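Local coordinates for protein alpha-fucosidase (Bifidobacterium bifidum, PDB 2EAB) that probably hydrolyses alpha-1,2-fucosidic linkages, releasing L-fucose from glycans, this chain being the catalytic part of a longer protein, at residues 212-216 and 403-407. Sequence-based numbering, arbitrary orientation.
Sequences NTNYS and VTAGD
One carboxylate grips both the backbone and the side chain of a single serine. D407 (chi1 m, -82°) accepts from S216 N at OD1 (2.9 Å, N-H...O 159°). S216, in the p rotamer, donates from OG to D407 OD2 (2.6 Å). Water 1 closes the same end, donating to S216 O (2.9 Å) and to D407 OD1 (2.8 Å). Neither segment is regular helix or strand. 403-407 is largely extended from T404 to G406. 212-216 bends at T213 and N214 and is extended again at Y215 and S216. The bend is an Asx turn: N214 N donates to N212 OD1 (2.9 Å). The nearest CA atoms are those of Y215 and G406, 4.6 Å apart. A405 points its CB toward 212-216, between the N212 side chain and the edge of the Y215 ring: A405 CB is 3.5 Å from N212 CG and 3.7 Å from Y215 CD2. N212 ND2 lies 3.2 Å from V403 O at a poor angle for a hydrogen bond. The Y215 CA-to-CB bond points sideways, and with chi1 p the ring carries OH to a hydrogen bond with W139 O. This is loop-to-loop packing between the N-terminal beta domain and the GH95 catalytic domain, away from the calcium site. 212-216 ends the loop from strand 203-208 to 217-225, an edge strand of another sheet. 403-407 lies between helix 365-386 and strand 419-420, with V403 resting on helix 42-50 and strand 69-76.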
loop_
_atom_site.group_PDB
_atom_site.type_symbol
_atom_site.label_atom_id
_atom_site.label_comp_id
_atom_site.label_asym_id
_atom_site.label_seq_id
_atom_site.Cartn_x
_atom_site.Cartn_y
_atom_site.Cartn_z
ATOM N N ASN A 212 15.821 0.485 -20.739
ATOM C CA ASN A 212 16.536 -0.594 -20.086
ATOM C C ASN A 212 16.881 -1.646 -21.131
ATOM O O ASN A 212 16.034 -2.029 -21.935
ATOM C CB ASN A 212 15.673 -1.186 -18.975
ATOM C CG ASN A 212 16.419 -2.171 -18.116
ATOM O OD1 ASN A 212 16.894 -3.201 -18.605
ATOM N ND2 ASN A 212 16.517 -1.879 -16.820
ATOM N N THR A 213 18.127 -2.104 -21.121
ATOM C CA THR A 213 18.637 -2.964 -22.181
ATOM C C THR A 213 18.314 -4.446 -21.981
ATOM O O THR A 213 18.800 -5.288 -22.745
ATOM C CB THR A 213 20.166 -2.788 -22.328
ATOM O OG1 THR A 213 20.806 -3.122 -21.090
ATOM C CG2 THR A 213 20.510 -1.343 -22.683
ATOM N N ASN A 214 17.500 -4.771 -20.976
ATOM C CA ASN A 214 17.285 -6.169 -20.591
ATOM C C ASN A 214 15.934 -6.778 -20.961
ATOM O O ASN A 214 15.763 -7.996 -20.884
ATOM C CB ASN A 214 17.575 -6.354 -19.104
ATOM C CG ASN A 214 18.974 -5.899 -18.733
ATOM O OD1 ASN A 214 19.147 -4.887 -18.044
ATOM N ND2 ASN A 214 19.975 -6.614 -19.214
ATOM N N TYR A 215 14.975 -5.942 -21.342
ATOM C CA TYR A 215 13.723 -6.447 -21.878
ATOM C C TYR A 215 13.740 -6.476 -23.399
ATOM O O TYR A 215 14.383 -5.640 -24.039
ATOM C CB TYR A 215 12.509 -5.693 -21.331
ATOM C CG TYR A 215 12.412 -4.193 -21.540
ATOM C CD1 TYR A 215 11.909 -3.655 -22.722
ATOM C CD2 TYR A 215 12.718 -3.312 -20.499
ATOM C CE1 TYR A 215 11.757 -2.272 -22.876
ATOM C CE2 TYR A 215 12.568 -1.934 -20.641
ATOM C CZ TYR A 215 12.089 -1.420 -21.830
ATOM O OH TYR A 215 11.932 -0.061 -21.981
ATOM N N SER A 216 13.042 -7.449 -23.980
ATOM C CA SER A 216 13.007 -7.552 -25.437
ATOM C C SER A 216 12.134 -6.460 -26.043
ATOM O O SER A 216 11.182 -5.971 -25.415
ATOM C CB SER A 216 12.562 -8.940 -25.904
ATOM O OG SER A 216 11.200 -9.183 -25.597
ATOM N N VAL A 403 14.611 -0.128 -10.981
ATOM C CA VAL A 403 15.772 -0.061 -11.866
ATOM C C VAL A 403 15.954 -1.353 -12.669
ATOM O O VAL A 403 16.609 -1.352 -13.708
ATOM C CB VAL A 403 17.069 0.274 -11.073
ATOM C CG1 VAL A 403 17.548 -0.917 -10.256
ATOM C CG2 VAL A 403 18.170 0.774 -12.005
ATOM N N THR A 404 15.368 -2.438 -12.181
ATOM C CA THR A 404 15.510 -3.753 -12.800
ATOM C C THR A 404 14.433 -3.980 -13.856
ATOM O O THR A 404 13.322 -3.449 -13.750
ATOM C CB THR A 404 15.428 -4.854 -11.737
ATOM O OG1 THR A 404 14.228 -4.678 -10.975
ATOM C CG2 THR A 404 16.627 -4.787 -10.794
ATOM N N ALA A 405 14.764 -4.764 -14.881
ATOM C CA ALA A 405 13.792 -5.135 -15.908
ATOM C C ALA A 405 14.154 -6.457 -16.557
ATOM O O ALA A 405 15.329 -6.788 -16.705
ATOM C CB ALA A 405 13.680 -4.047 -16.974
ATOM N N GLY A 406 13.126 -7.202 -16.942
ATOM C CA GLY A 406 13.273 -8.387 -17.778
ATOM C C GLY A 406 11.885 -8.772 -18.246
ATOM O O GLY A 406 10.893 -8.207 -17.773
ATOM N N ASP A 407 11.792 -9.732 -19.161
ATOM C CA ASP A 407 10.500 -10.052 -19.773
ATOM C C ASP A 407 9.553 -10.832 -18.869
ATOM O O ASP A 407 8.346 -10.588 -18.879
ATOM C CB ASP A 407 10.693 -10.862 -21.060
ATOM C CG ASP A 407 11.010 -10.007 -22.269
ATOM O OD1 ASP A 407 11.255 -8.785 -22.132
ATOM O OD2 ASP A 407 11.041 -10.594 -23.374
HETATM O O HOH W 1 9.370 -7.259 -23.625
#